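Long-range contacts in transcriptional regulator, GntR family (Thermotoga maritima, PDB 3SXM), which probably regulates transcription by binding DNA, this chain being its all-helical, metal-binding FCD domain, here without metal: residues 7-11 against 85-89; 15-19 against 125-129. The protein carries 3 engineered substitutions. Numbering follows the deposited sequence.

Both contacts are buried and share helix 5-25. Contact 1 sets its first turns across the end of helix 73-90, about 12 Å from the centre of the chain; contact 2 joins a middle stretch to helix 115-135, about 7 Å from that centre. The two meet where Ile86 CD1 packs on Arg15 CG at 3.8 Å, and both touch the second subunit. An arginine serves each, differently: Arg85 in contact 1 reaches across to bond directly with the opposite helix, whereas Arg15 in contact 2 pairs with Glu19 on its own helix and reaches His125 through a water. Contact 1 is the larger and richer in hydrogen bonds; contact 2 is chiefly apolar, bordering the metal pocket.

Contact 1 of 2, residues 7-11 against 85-89; sequences FIRET and RIDLV
Residues 7-11 and 85-89, in helix 5-25 and helix 73-90, have axes that approach to 10.1 Å and cross at -120°; Ile8 sits against Val89 and Thr11 against Ile86, CA atoms 6.4 Å apart. Arg85, extended with every chi near 180°, spans the gap. Its NE donates to Thr11 OG1 (2.9 Å), while Arg85 NH2 donates to Phe7 O (3.1 Å) and to Glu10 OE1 (3.2 Å), the last a salt bridge. Water 1 accepts from Arg85 NH1 and donates to Glu10 OE1, 2.9 Å from each. Phe7 O also receives Thr11 N (3.2 Å) and, with Thr11 chi1 m, Thr11 OG1 (2.7 Å). Glu10 OE2 pairs with Lys6 and accepts from Glu73 N of the second subunit. Phe7, chi1 t, lies flat under the guanidinium of Arg85, a cation-pi stack with centres 3.9 Å apart and planes at 15°. Each Arg85 guanidinium nitrogen thus has an acceptor, Glu10 divides its charge between Arg85 and Lys6, and one arginine ties together two obliquely crossing helices of the FCD bundle.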
loop_
_atom_site.group_PDB
_atom_site.type_symbol
_atom_site.label_atom_id
_atom_site.label_comp_id
_atom_site.label_asym_id
_atom_site.label_seq_id
_atom_site.Cartn_x
_atom_site.Cartn_y
_atom_site.Cartn_z
ATOM N N PHE A 7 0.164 16.702 6.646
ATOM C CA PHE A 7 -0.281 15.614 7.528
ATOM C C PHE A 7 -1.544 14.974 6.976
ATOM O O PHE A 7 -1.694 13.762 6.935
ATOM C CB PHE A 7 -0.477 16.167 8.935
ATOM C CG PHE A 7 -1.003 15.189 9.912
ATOM C CD1 PHE A 7 -0.147 14.403 10.638
ATOM C CD2 PHE A 7 -2.339 15.144 10.212
ATOM C CE1 PHE A 7 -0.598 13.537 11.592
ATOM C CE2 PHE A 7 -2.817 14.236 11.181
ATOM C CZ PHE A 7 -1.917 13.424 11.874
ATOM N N ILE A 8 -2.465 15.795 6.505
ATOM C CA ILE A 8 -3.741 15.343 6.003
ATOM C C ILE A 8 -3.558 14.599 4.705
ATOM O O ILE A 8 -4.047 13.490 4.549
ATOM C CB ILE A 8 -4.691 16.572 5.845
ATOM C CG1 ILE A 8 -5.079 17.100 7.214
ATOM C CG2 ILE A 8 -5.959 16.170 5.018
ATOM C CD1 ILE A 8 -5.540 18.577 7.198
ATOM N N ARG A 9 -2.801 15.160 3.777
ATOM C CA ARG A 9 -2.571 14.562 2.470
ATOM C C ARG A 9 -1.841 13.235 2.613
ATOM O O ARG A 9 -2.153 12.253 1.891
ATOM C CB ARG A 9 -1.805 15.514 1.571
ATOM C CG ARG A 9 -2.619 16.759 1.130
ATOM C CD ARG A 9 -1.953 17.387 -0.097
ATOM N NE ARG A 9 -2.559 18.654 -0.509
ATOM C CZ ARG A 9 -3.682 18.792 -1.201
ATOM N NH1 ARG A 9 -4.400 17.741 -1.561
ATOM N NH2 ARG A 9 -4.092 20.018 -1.510
ATOM N N GLU A 10 -0.912 13.177 3.549
ATOM C CA GLU A 10 -0.146 11.943 3.762
ATOM C C GLU A 10 -1.076 10.861 4.230
ATOM O O GLU A 10 -0.912 9.686 3.868
ATOM C CB GLU A 10 0.993 12.086 4.768
ATOM C CG GLU A 10 2.203 12.816 4.270
ATOM C CD GLU A 10 3.279 12.961 5.330
ATOM O OE1 GLU A 10 2.985 12.656 6.508
ATOM O OE2 GLU A 10 4.375 13.425 4.992
ATOM N N THR A 11 -2.012 11.206 5.082
ATOM C CA THR A 11 -2.969 10.249 5.644
ATOM C C THR A 11 -3.854 9.674 4.542
ATOM O O THR A 11 -4.017 8.458 4.432
ATOM C CB THR A 11 -3.841 10.955 6.750
ATOM O OG1 THR A 11 -3.015 11.516 7.759
ATOM C CG2 THR A 11 -4.718 9.939 7.402
ATOM N N ARG A 85 -4.901 8.129 13.671
ATOM C CA ARG A 85 -4.575 9.232 12.760
ATOM C C ARG A 85 -5.640 9.400 11.665
ATOM O O ARG A 85 -6.109 10.513 11.364
ATOM C CB ARG A 85 -3.167 8.988 12.160
ATOM C CG ARG A 85 -2.807 9.956 11.075
ATOM C CD ARG A 85 -1.323 9.981 10.841
ATOM N NE ARG A 85 -1.014 10.778 9.677
ATOM C CZ ARG A 85 0.207 11.159 9.327
ATOM N NH1 ARG A 85 1.282 10.772 10.060
ATOM N NH2 ARG A 85 0.382 11.934 8.249
ATOM N N ILE A 86 -6.069 8.298 11.062
ATOM C CA ILE A 86 -7.163 8.291 10.108
ATOM C C ILE A 86 -8.405 8.951 10.739
ATOM O O ILE A 86 -9.074 9.781 10.093
ATOM C CB ILE A 86 -7.496 6.858 9.622
ATOM C CG1 ILE A 86 -6.345 6.317 8.769
ATOM C CG2 ILE A 86 -8.831 6.835 8.911
ATOM C CD1 ILE A 86 -6.513 4.896 8.301
ATOM N N ASP A 87 -8.700 8.581 11.990
ATOM C CA ASP A 87 -9.903 9.006 12.688
ATOM C C ASP A 87 -9.787 10.494 12.995
ATOM O O ASP A 87 -10.781 11.211 12.922
ATOM C CB ASP A 87 -10.075 8.194 13.969
ATOM C CG ASP A 87 -11.500 8.103 14.479
ATOM O OD1 ASP A 87 -12.441 8.522 13.798
ATOM O OD2 ASP A 87 -11.651 7.527 15.576
ATOM N N LEU A 88 -8.603 10.978 13.384
ATOM C CA LEU A 88 -8.393 12.420 13.622
ATOM C C LEU A 88 -8.754 13.159 12.347
ATOM O O LEU A 88 -9.532 14.157 12.366
ATOM C CB LEU A 88 -6.943 12.669 14.037
ATOM C CG LEU A 88 -6.459 14.068 14.293
ATOM C CD1 LEU A 88 -5.125 14.064 14.909
ATOM C CD2 LEU A 88 -6.445 15.038 13.138
ATOM N N VAL A 89 -8.183 12.712 11.216
ATOM C CA VAL A 89 -8.433 13.375 9.946
ATOM C C VAL A 89 -9.908 13.353 9.577
ATOM O O VAL A 89 -10.478 14.387 9.114
ATOM C CB VAL A 89 -7.493 12.843 8.800
ATOM C CG1 VAL A 89 -7.933 13.388 7.483
ATOM C CG2 VAL A 89 -6.099 13.209 9.144
HETATM O O HOH W 1 3.816 11.678 9.053
#

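Contact 2 of 2, residues 15-19 against 125-129; sequences RIMME and HLKNV
Residues 15-19 and 125-129 are helical segments running nearly antiparallel, 164° between their directions, with axes 11.2 Å apart at closest approach; a wider pi-type turn occupies 16-19. Ile16 and Leu126 mark the register, their CA atoms 7.1 Å apart. Leu126 (chi1 m, chi2 t) points into the gap and is the main apolar bridge: its CD1 meets Ile16 CG1 at 3.7 Å, and Leu126 CD2 lies over one face of the Arg15 guanidinium, 3.6 Å from Arg15 CZ. Ile16, also m,t, brings its CD1 to 4.0 Å from the aliphatic Lys127 CE. Arg15, with chi1 m and chi3 p, folds along its own helix to form a salt bridge one turn on: Arg15 NE donates to Glu19 OE2 at 2.9 Å, and Arg15 NH2 to the same Glu19 OE2 at 3.1 Å. Arg15 NH2 also donates to water 2 (2.9 Å), which lies 2.8 Å from His125 NE2. Glu19 OE1 is hydrogen-bonded to His63, and His125 ND1 to Glu102. His63 and His125 bind zinc in another structure of this protein, together with Asp59 and His103. Here the antiparallel helix pair borders the metal-free pocket of the FCD helical bundle.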
loop_
_atom_site.group_PDB
_atom_site.type_symbol
_atom_site.label_atom_id
_atom_site.label_comp_id
_atom_site.label_asym_id
_atom_site.label_seq_id
_atom_site.Cartn_x
_atom_site.Cartn_y
_atom_site.Cartn_z
ATOM N N ARG A 15 -4.084 5.836 2.991
ATOM C CA ARG A 15 -5.328 5.102 2.870
ATOM C C ARG A 15 -5.570 4.613 1.463
ATOM O O ARG A 15 -6.029 3.472 1.276
ATOM C CB ARG A 15 -6.518 5.982 3.321
ATOM C CG ARG A 15 -6.534 6.278 4.791
ATOM C CD ARG A 15 -7.796 7.056 5.206
ATOM N NE ARG A 15 -8.966 6.245 5.084
ATOM C CZ ARG A 15 -10.220 6.663 5.220
ATOM N NH1 ARG A 15 -10.470 7.889 5.669
ATOM N NH2 ARG A 15 -11.207 5.819 4.981
ATOM N N ILE A 16 -5.293 5.446 0.454
ATOM C CA ILE A 16 -5.487 5.044 -0.971
ATOM C C ILE A 16 -4.591 3.832 -1.209
ATOM O O ILE A 16 -5.050 2.786 -1.717
ATOM C CB ILE A 16 -5.201 6.173 -1.929
ATOM C CG1 ILE A 16 -6.289 7.286 -1.820
ATOM C CG2 ILE A 16 -5.147 5.653 -3.345
ATOM C CD1 ILE A 16 -5.954 8.530 -2.540
ATOM N N MET A 17 -3.309 3.951 -0.846
ATOM C CA MET A 17 -2.348 2.833 -0.996
ATOM C C MET A 17 -2.910 1.527 -0.440
ATOM O O MET A 17 -2.876 0.486 -1.148
ATOM C CB MET A 17 -0.997 3.206 -0.370
ATOM C CG MET A 17 0.040 2.067 -0.398
ATOM S SD MET A 17 1.548 2.517 0.423
ATOM C CE MET A 17 0.999 2.552 2.117
ATOM N N MET A 18 -3.315 1.527 0.818
ATOM C CA MET A 18 -3.676 0.291 1.499
ATOM C C MET A 18 -5.072 -0.176 1.077
ATOM O O MET A 18 -5.291 -1.351 0.780
ATOM C CB MET A 18 -3.605 0.462 3.009
ATOM C CG MET A 18 -2.213 0.832 3.516
ATOM S SD MET A 18 -2.091 1.032 5.283
ATOM C CE MET A 18 -2.186 -0.597 5.779
ATOM N N GLU A 19 -6.055 0.718 1.099
ATOM C CA GLU A 19 -7.456 0.309 0.845
ATOM C C GLU A 19 -7.660 -0.136 -0.589
ATOM O O GLU A 19 -8.364 -1.110 -0.851
ATOM C CB GLU A 19 -8.419 1.424 1.272
ATOM C CG GLU A 19 -8.351 1.794 2.719
ATOM C CD GLU A 19 -9.421 2.795 3.081
ATOM O OE1 GLU A 19 -10.428 2.816 2.336
ATOM O OE2 GLU A 19 -9.298 3.513 4.095
ATOM N N HIS A 125 -13.881 8.919 -3.507
ATOM C CA HIS A 125 -14.302 9.217 -2.164
ATOM C C HIS A 125 -13.159 9.797 -1.347
ATOM O O HIS A 125 -13.296 10.834 -0.663
ATOM C CB HIS A 125 -14.845 7.955 -1.493
ATOM C CG HIS A 125 -14.966 8.063 -0.017
ATOM N ND1 HIS A 125 -15.949 8.832 0.579
ATOM C CD2 HIS A 125 -14.191 7.597 0.985
ATOM C CE1 HIS A 125 -15.797 8.790 1.885
ATOM N NE2 HIS A 125 -14.734 8.058 2.162
ATOM N N LEU A 126 -12.006 9.141 -1.390
ATOM C CA LEU A 126 -10.904 9.572 -0.566
ATOM C C LEU A 126 -10.341 10.894 -1.060
ATOM O O LEU A 126 -10.006 11.748 -0.214
ATOM C CB LEU A 126 -9.835 8.438 -0.538
ATOM C CG LEU A 126 -10.269 7.169 0.226
ATOM C CD1 LEU A 126 -9.270 6.040 0.016
ATOM C CD2 LEU A 126 -10.444 7.452 1.745
ATOM N N LYS A 127 -10.251 11.107 -2.366
ATOM C CA LYS A 127 -9.766 12.378 -2.908
ATOM C C LYS A 127 -10.754 13.500 -2.611
ATOM O O LYS A 127 -10.344 14.632 -2.387
ATOM C CB LYS A 127 -9.405 12.313 -4.374
ATOM C CG LYS A 127 -8.277 11.317 -4.602
ATOM C CD LYS A 127 -7.343 11.667 -5.710
ATOM C CE LYS A 127 -6.424 10.493 -6.006
ATOM N NZ LYS A 127 -5.208 10.805 -6.824
ATOM N N ASN A 128 -12.038 13.172 -2.590
ATOM C CA ASN A 128 -13.082 14.186 -2.312
ATOM C C ASN A 128 -13.023 14.589 -0.862
ATOM O O ASN A 128 -13.098 15.805 -0.568
ATOM C CB ASN A 128 -14.481 13.623 -2.623
ATOM C CG ASN A 128 -14.810 13.584 -4.122
ATOM O OD1 ASN A 128 -14.119 14.157 -4.955
ATOM N ND2 ASN A 128 -15.914 12.930 -4.448
ATOM N N VAL A 129 -12.902 13.624 0.047
ATOM C CA VAL A 129 -12.711 13.877 1.471
ATOM C C VAL A 129 -11.485 14.774 1.675
ATOM O O VAL A 129 -11.540 15.795 2.369
ATOM C CB VAL A 129 -12.626 12.563 2.230
ATOM C CG1 VAL A 129 -12.034 12.725 3.586
ATOM C CG2 VAL A 129 -14.005 11.914 2.266
HETATM O O HOH W 2 -13.664 7.404 4.661
#